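Local coordinates for alpha-1,3-glucanase (Bacillus circulans, PDB 5ZRU), which probably hydrolyses alpha-1,3-glucan through the GH87-type catalytic domain of a longer protein, the part that this chain comprises, at residues S121-D126 with Y292-V297. Numbering follows the deposited sequence.
Sequences SDHPAD and YGEQAV. With ZN (zinc ion), chain G.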
ATOM      1  N   SER A 121       2.885   1.989  21.614  1.00 14.50           N
ATOM      2  CA  SER A 121       3.594   0.725  21.541  1.00 16.54           C
ATOM      3  C   SER A 121       3.612   0.321  20.075  1.00 16.88           C
ATOM      4  O   SER A 121       3.264   1.117  19.193  1.00 14.84           O
ATOM      5  CB  SER A 121       2.909  -0.340  22.413  1.00 13.06           C
ATOM      6  OG  SER A 121       1.642  -0.684  21.860  1.00 14.44           O
ATOM      7  N   ASP A 122       3.969  -0.932  19.805  1.00 13.75           N
ATOM      8  CA  ASP A 122       3.903  -1.430  18.438  1.00 11.97           C
ATOM      9  C   ASP A 122       2.506  -1.904  18.048  1.00 15.38           C
ATOM     10  O   ASP A 122       2.348  -2.526  16.993  1.00 17.94           O
ATOM     11  CB  ASP A 122       4.920  -2.555  18.221  1.00 13.31           C
ATOM     12  CG  ASP A 122       4.627  -3.793  19.055  1.00 13.41           C
ATOM     13  OD1 ASP A 122       3.669  -3.789  19.863  1.00 11.83           O
ATOM     14  OD2 ASP A 122       5.383  -4.778  18.897  1.00 13.88           O
ATOM     15  N   HIS A 123       1.497  -1.644  18.867  1.00 12.56           N
ATOM     16  CA  HIS A 123       0.129  -1.942  18.491  1.00 11.50           C
ATOM     17  C   HIS A 123      -0.654  -0.643  18.395  1.00 15.19           C
ATOM     18  O   HIS A 123      -0.589   0.178  19.322  1.00 15.54           O
ATOM     19  CB  HIS A 123      -0.547  -2.861  19.510  1.00 13.09           C
ATOM     20  CG  HIS A 123      -0.203  -4.305  19.353  1.00 11.32           C
ATOM     21  ND1 HIS A 123       1.083  -4.784  19.480  1.00 11.76           N
ATOM     22  CD2 HIS A 123      -0.981  -5.379  19.083  1.00 15.02           C
ATOM     23  CE1 HIS A 123       1.083  -6.093  19.290  1.00 13.96           C
ATOM     24  NE2 HIS A 123      -0.158  -6.477  19.055  1.00 13.54           N
ATOM     25  N   PRO A 124      -1.425  -0.431  17.332  1.00 11.66           N
ATOM     26  CA  PRO A 124      -2.175   0.822  17.210  1.00 12.65           C
ATOM     27  C   PRO A 124      -3.333   0.893  18.190  1.00 12.01           C
ATOM     28  O   PRO A 124      -3.913  -0.124  18.579  1.00 12.94           O
ATOM     29  CB  PRO A 124      -2.682   0.791  15.762  1.00 10.90           C
ATOM     30  CG  PRO A 124      -2.777  -0.656  15.439  1.00 12.87           C
ATOM     31  CD  PRO A 124      -1.626  -1.316  16.168  1.00 12.57           C
ATOM     32  N   ALA A 125      -3.659   2.118  18.587  1.00 11.57           N
ATOM     33  CA  ALA A 125      -4.871   2.435  19.325  1.00 12.10           C
ATOM     34  C   ALA A 125      -5.773   3.292  18.447  1.00 11.47           C
ATOM     35  O   ALA A 125      -5.320   3.932  17.493  1.00 12.45           O
ATOM     36  CB  ALA A 125      -4.547   3.162  20.638  1.00 14.18           C
ATOM     37  N   ASP A 126      -7.064   3.295  18.766  1.00 12.14           N
ATOM     38  CA  ASP A 126      -8.063   3.850  17.863  1.00 13.64           C
ATOM     39  C   ASP A 126      -8.518   5.256  18.237  1.00 13.32           C
ATOM     40  O   ASP A 126      -9.333   5.834  17.512  1.00 12.86           O
ATOM     41  CB  ASP A 126      -9.278   2.917  17.795  1.00 13.43           C
ATOM     42  CG  ASP A 126      -8.962   1.606  17.085  1.00 14.76           C
ATOM     43  OD1 ASP A 126      -8.261   1.643  16.047  1.00 14.65           O
ATOM     44  OD2 ASP A 126      -9.396   0.539  17.570  1.00 14.63           O
ATOM     45  N   TYR A 292      -8.824  -4.005  15.190  1.00 14.37           N
ATOM     46  CA  TYR A 292      -9.327  -4.948  16.191  1.00 17.24           C
ATOM     47  C   TYR A 292      -8.223  -5.882  16.697  1.00 18.74           C
ATOM     48  O   TYR A 292      -8.423  -7.091  16.839  1.00 17.78           O
ATOM     49  CB  TYR A 292     -10.494  -5.766  15.631  1.00 14.68           C
ATOM     50  CG  TYR A 292     -11.784  -5.000  15.412  1.00 18.71           C
ATOM     51  CD1 TYR A 292     -12.658  -4.754  16.469  1.00 18.14           C
ATOM     52  CD2 TYR A 292     -12.156  -4.573  14.140  1.00 16.42           C
ATOM     53  CE1 TYR A 292     -13.851  -4.093  16.268  1.00 22.47           C
ATOM     54  CE2 TYR A 292     -13.346  -3.904  13.933  1.00 15.51           C
ATOM     55  CZ  TYR A 292     -14.191  -3.667  15.000  1.00 16.35           C
ATOM     56  OH  TYR A 292     -15.386  -3.008  14.807  1.00 16.10           O
ATOM     57  N   GLY A 293      -7.035  -5.324  16.938  1.00 17.52           N
ATOM     58  CA  GLY A 293      -5.903  -6.102  17.416  1.00 20.36           C
ATOM     59  C   GLY A 293      -5.592  -7.376  16.645  1.00 24.23           C
ATOM     60  O   GLY A 293      -5.441  -8.444  17.246  1.00 30.18           O
ATOM     61  N   GLU A 294      -5.482  -7.274  15.319  1.00 25.70           N
ATOM     62  CA  GLU A 294      -5.239  -8.387  14.397  1.00 23.96           C
ATOM     63  C   GLU A 294      -6.400  -9.375  14.308  1.00 20.78           C
ATOM     64  O   GLU A 294      -6.255 -10.439  13.685  1.00 26.99           O
ATOM     65  CB  GLU A 294      -3.955  -9.156  14.742  1.00 24.68           C
ATOM     66  CG  GLU A 294      -2.714  -8.291  14.810  1.00 24.53           C
ATOM     67  CD  GLU A 294      -2.255  -8.024  16.235  1.00 27.36           C
ATOM     68  OE1 GLU A 294      -2.611  -6.964  16.786  1.00 33.03           O
ATOM     69  OE2 GLU A 294      -1.545  -8.875  16.806  1.00 21.48           O
ATOM     70  N   GLN A 295      -7.551  -9.064  14.901  1.00 21.21           N
ATOM     71  CA  GLN A 295      -8.731  -9.914  14.814  1.00 24.23           C
ATOM     72  C   GLN A 295      -9.832  -9.292  13.964  1.00 19.78           C
ATOM     73  O   GLN A 295     -10.997  -9.671  14.111  1.00 19.59           O
ATOM     74  CB  GLN A 295      -9.286 -10.221  16.208  1.00 28.96           C
ATOM     75  CG  GLN A 295      -8.365 -11.001  17.134  1.00 28.81           C
ATOM     76  CD  GLN A 295      -9.004 -11.240  18.502  1.00 33.75           C
ATOM     77  OE1 GLN A 295     -10.020 -11.928  18.615  1.00 38.69           O
ATOM     78  NE2 GLN A 295      -8.418 -10.655  19.540  1.00 32.35           N
ATOM     79  N   ALA A 296      -9.492  -8.338  13.086  1.00 16.67           N
ATOM     80  CA  ALA A 296     -10.535  -7.652  12.325  1.00 15.31           C
ATOM     81  C   ALA A 296     -11.222  -8.595  11.343  1.00 12.26           C
ATOM     82  O   ALA A 296     -12.431  -8.477  11.119  1.00 13.62           O
ATOM     83  CB  ALA A 296      -9.957  -6.441  11.587  1.00 14.56           C
ATOM     84  N   VAL A 297     -10.468  -9.534  10.757  1.00 11.60           N
ATOM     85  CA  VAL A 297     -10.951 -10.427   9.701  1.00 11.80           C
ATOM     86  C   VAL A 297     -11.749  -9.630   8.673  1.00 11.77           C
ATOM     87  O   VAL A 297     -12.914  -9.933   8.382  1.00 10.57           O
ATOM     88  CB  VAL A 297     -11.781 -11.579  10.295  1.00 11.16           C
ATOM     89  CG1 VAL A 297     -11.996 -12.675   9.244  1.00 12.17           C
ATOM     90  CG2 VAL A 297     -11.063 -12.138  11.507  1.00 12.08           C
TER
HETATM   91 ZN    ZN G 605      -0.870  -8.382  18.670  1.00 19.55          ZN
HETATM   92  O   HOH W   1       0.862  -9.975  19.134  1.00 27.32           O
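H123 and E294 meet through a shared zinc ion, which H123 NE2 binds at 2.1 Å and E294 OE2 at 2.0 Å. The two side chains cross at about a right angle, with the ring and carboxylate planes 58° apart. E294 is essentially monodentate: OE1 stays 2.9 Å from the zinc and comes obliquely to the imidazole, 3.2 Å from H123 CD2. The chain of E294 is bent at chi2 (105°), which brings its carboxylate up to the metal. Water 1, in the plane of the H123 ring, is a third ligand, its oxygen 2.4 Å from the zinc. On the other ring nitrogen, H123 ND1 donates to D122 OD1 (2.8 Å), which lies in the ring plane although the bond reaches the carboxylate from above its own plane. D122 is thus the second-shell residue that, with the zinc bond at NE2, sets the ring's rotation, while S121 OG holds H123 N in an ST turn. H123 belongs to the D1 family region and E294 to a loop of the D2 region, a parallel beta-helix. The zinc therefore cross-links the two regions at the surface, and the D122 carboxylate probably polarises the imidazole, strengthening NE2 as a donor to the metal.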